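Local coordinates for protein dihydropyrimidinase (Brevibacillus agri, PDB 3SFW) that probably hydrolyses the ring amide bond of dihydropyrimidines at a two-zinc site within an amidohydrolase TIM-barrel fold, at residues V427-S432 and V438-F443. Numbering follows the deposited sequence.
Sequences VISVLS and VRNKQF
S429 meets R439 and N440 through its short side chain. CB of S429 rests 3.5 Å from O of V438. One atom further out, OG lies beside its own backbone N (chi1 -61°), which points it to the turn that follows the second strand. There OG of S429 accepts a nearly straight bond from N of N440, 3.0 Å away (N-H...O 171°). With an alanine in place of S429, the amide of N440 would probably lose this acceptor and the turn would be held less firmly there. R439 to Q442 form a type I' turn, and its next amide is gripped too: N of K441 donates to O of I428 at 2.9 Å, in the carbonyl plane. Strands 422-432 and 435-439 make a beta hairpin in a larger mixed sheet, with 422-432 also paired to strand 393-403. I428 and S429 both face L395 on that strand, a classic beta bulge. V430 and V438 are an antiparallel hydrogen-bonded pair; N of V430 reaches O of V438 at 2.8 Å, and the return bond, N of V438 to O of V430, is weak. CG2 of V430 lies 4.0 Å from CB of V438. NZ of K441 forms a salt bridge with D426.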
ATOM      1  N   VAL A 427      27.034 -30.917  -8.373  1.00 13.44           N
ATOM      2  CA  VAL A 427      28.159 -30.210  -9.029  1.00 11.15           C
ATOM      3  C   VAL A 427      29.274 -31.197  -9.386  1.00 13.54           C
ATOM      4  O   VAL A 427      29.910 -31.797  -8.489  1.00 13.45           O
ATOM      5  CB  VAL A 427      28.685 -29.089  -8.101  1.00 13.64           C
ATOM      6  CG1 VAL A 427      29.935 -28.420  -8.691  1.00 11.67           C
ATOM      7  CG2 VAL A 427      27.540 -28.028  -7.869  1.00 14.83           C
ATOM      8  N   ILE A 428      29.445 -31.448 -10.679  1.00 12.45           N
ATOM      9  CA  ILE A 428      30.399 -32.483 -11.106  1.00 11.84           C
ATOM     10  C   ILE A 428      31.798 -31.915 -11.277  1.00 14.17           C
ATOM     11  O   ILE A 428      32.752 -32.439 -10.695  1.00 13.97           O
ATOM     12  CB  ILE A 428      29.951 -33.154 -12.415  1.00 14.94           C
ATOM     13  CG1 ILE A 428      28.515 -33.697 -12.253  1.00 13.40           C
ATOM     14  CG2 ILE A 428      31.007 -34.216 -12.909  1.00 15.40           C
ATOM     15  CD1 ILE A 428      28.333 -34.695 -11.087  1.00 16.37           C
ATOM     16  N   SER A 429      31.931 -30.872 -12.106  1.00 12.26           N
ATOM     17  CA  SER A 429      33.226 -30.235 -12.330  1.00 11.51           C
ATOM     18  C   SER A 429      33.081 -28.717 -12.321  1.00 14.50           C
ATOM     19  O   SER A 429      32.011 -28.204 -12.633  1.00 12.19           O
ATOM     20  CB  SER A 429      33.806 -30.703 -13.653  1.00 12.52           C
ATOM     21  OG  SER A 429      33.978 -32.114 -13.574  1.00 15.08           O
ATOM     22  N   VAL A 430      34.157 -28.028 -11.945  1.00 12.15           N
ATOM     23  CA  VAL A 430      34.145 -26.571 -11.780  1.00 11.95           C
ATOM     24  C   VAL A 430      35.436 -26.022 -12.353  1.00 14.34           C
ATOM     25  O   VAL A 430      36.539 -26.409 -11.929  1.00 13.57           O
ATOM     26  CB  VAL A 430      34.038 -26.193 -10.298  1.00 10.09           C
ATOM     27  CG1 VAL A 430      34.074 -24.662 -10.101  1.00 11.86           C
ATOM     28  CG2 VAL A 430      32.782 -26.808  -9.673  1.00 12.35           C
ATOM     29  N   LEU A 431      35.315 -25.143 -13.348  1.00 13.46           N
ATOM     30  CA  LEU A 431      36.477 -24.428 -13.892  1.00 13.35           C
ATOM     31  C   LEU A 431      36.487 -22.998 -13.387  1.00 13.16           C
ATOM     32  O   LEU A 431      35.406 -22.346 -13.306  1.00 13.04           O
ATOM     33  CB  LEU A 431      36.389 -24.389 -15.410  1.00 13.78           C
ATOM     34  CG  LEU A 431      36.476 -25.796 -16.040  1.00 16.01           C
ATOM     35  CD1 LEU A 431      35.317 -26.007 -17.015  1.00 22.76           C
ATOM     36  CD2 LEU A 431      37.830 -25.995 -16.779  1.00 18.29           C
ATOM     37  N   SER A 432      37.689 -22.504 -13.109  1.00 12.54           N
ATOM     38  CA  SER A 432      37.920 -21.089 -12.735  1.00 10.26           C
ATOM     39  C   SER A 432      38.999 -20.521 -13.675  1.00 15.57           C
ATOM     40  O   SER A 432      40.111 -21.043 -13.705  1.00 11.38           O
ATOM     41  CB  SER A 432      38.348 -20.989 -11.269  1.00 14.41           C
ATOM     42  OG  SER A 432      38.838 -19.679 -10.970  1.00 12.93           O
ATOM     43  N   VAL A 438      37.530 -28.222  -9.355  1.00 12.34           N
ATOM     44  CA  VAL A 438      36.957 -29.524  -9.038  1.00 12.83           C
ATOM     45  C   VAL A 438      36.755 -30.269 -10.366  1.00 13.54           C
ATOM     46  O   VAL A 438      36.305 -29.690 -11.369  1.00 12.78           O
ATOM     47  CB  VAL A 438      35.570 -29.319  -8.323  1.00 12.10           C
ATOM     48  CG1 VAL A 438      34.853 -30.672  -8.107  1.00 12.72           C
ATOM     49  CG2 VAL A 438      35.758 -28.576  -6.995  1.00 12.38           C
ATOM     50  N   ARG A 439      37.132 -31.536 -10.412  1.00 13.94           N
ATOM     51  CA  ARG A 439      36.861 -32.330 -11.596  1.00 12.95           C
ATOM     52  C   ARG A 439      36.353 -33.677 -11.149  1.00 15.31           C
ATOM     53  O   ARG A 439      37.001 -34.331 -10.310  1.00 14.55           O
ATOM     54  CB  ARG A 439      38.121 -32.493 -12.417  1.00 16.16           C
ATOM     55  CG  ARG A 439      37.833 -33.123 -13.805  1.00 19.52           C
ATOM     56  CD  ARG A 439      39.054 -33.066 -14.669  1.00 24.94           C
ATOM     57  NE  ARG A 439      38.768 -33.467 -16.044  1.00 31.13           N
ATOM     58  CZ  ARG A 439      39.636 -33.302 -17.033  1.00 29.47           C
ATOM     59  NH1 ARG A 439      40.810 -32.749 -16.783  1.00 33.43           N
ATOM     60  NH2 ARG A 439      39.344 -33.698 -18.246  1.00 32.34           N
ATOM     61  N   ASN A 440      35.159 -34.045 -11.620  1.00 14.46           N
ATOM     62  CA  ASN A 440      34.497 -35.268 -11.147  1.00 17.03           C
ATOM     63  C   ASN A 440      34.507 -35.391  -9.631  1.00 16.71           C
ATOM     64  O   ASN A 440      34.799 -36.468  -9.065  1.00 16.66           O
ATOM     65  CB  ASN A 440      35.137 -36.491 -11.840  1.00 17.48           C
ATOM     66  CG  ASN A 440      34.907 -36.458 -13.318  1.00 21.34           C
ATOM     67  OD1 ASN A 440      33.778 -36.285 -13.743  1.00 23.34           O
ATOM     68  ND2 ASN A 440      35.973 -36.536 -14.116  1.00 21.06           N
ATOM     69  N   LYS A 441      34.109 -34.309  -8.981  1.00 13.71           N
ATOM     70  CA  LYS A 441      33.920 -34.267  -7.535  1.00 12.76           C
ATOM     71  C   LYS A 441      35.224 -34.494  -6.733  1.00 12.04           C
ATOM     72  O   LYS A 441      35.162 -34.777  -5.549  1.00 14.02           O
ATOM     73  CB  LYS A 441      32.772 -35.206  -7.068  1.00 15.29           C
ATOM     74  CG  LYS A 441      31.387 -34.782  -7.645  1.00 19.17           C
ATOM     75  CD  LYS A 441      30.351 -35.870  -7.473  1.00 24.63           C
ATOM     76  CE  LYS A 441      29.772 -35.798  -6.102  1.00 30.73           C
ATOM     77  NZ  LYS A 441      28.717 -36.857  -6.035  1.00 35.73           N
ATOM     78  N   GLN A 442      36.367 -34.233  -7.357  1.00 11.13           N
ATOM     79  CA  GLN A 442      37.661 -34.289  -6.652  1.00 14.95           C
ATOM     80  C   GLN A 442      38.351 -32.937  -6.779  1.00 15.98           C
ATOM     81  O   GLN A 442      38.205 -32.242  -7.800  1.00 14.29           O
ATOM     82  CB  GLN A 442      38.518 -35.389  -7.289  1.00 13.27           C
ATOM     83  CG  GLN A 442      37.898 -36.793  -7.041  1.00 16.36           C
ATOM     84  CD  GLN A 442      38.495 -37.857  -7.936  1.00 18.70           C
ATOM     85  OE1 GLN A 442      38.569 -37.675  -9.156  1.00 20.60           O
ATOM     86  NE2 GLN A 442      38.888 -38.997  -7.348  1.00 16.07           N
ATOM     87  N   PHE A 443      39.052 -32.526  -5.738  1.00 11.00           N
ATOM     88  CA  PHE A 443      39.697 -31.209  -5.788  1.00 13.40           C
ATOM     89  C   PHE A 443      41.027 -31.304  -6.537  1.00 14.30           C
ATOM     90  O   PHE A 443      41.988 -31.961  -6.056  1.00 13.32           O
ATOM     91  CB  PHE A 443      39.958 -30.686  -4.375  1.00 14.92           C
ATOM     92  CG  PHE A 443      40.758 -29.407  -4.337  1.00 13.87           C
ATOM     93  CD1 PHE A 443      40.263 -28.241  -4.969  1.00 14.98           C
ATOM     94  CD2 PHE A 443      41.882 -29.308  -3.547  1.00 15.10           C
ATOM     95  CE1 PHE A 443      40.972 -27.023  -4.856  1.00 15.93           C
ATOM     96  CE2 PHE A 443      42.594 -28.110  -3.435  1.00 16.81           C
ATOM     97  CZ  PHE A 443      42.145 -26.969  -4.124  1.00 16.42           C
TER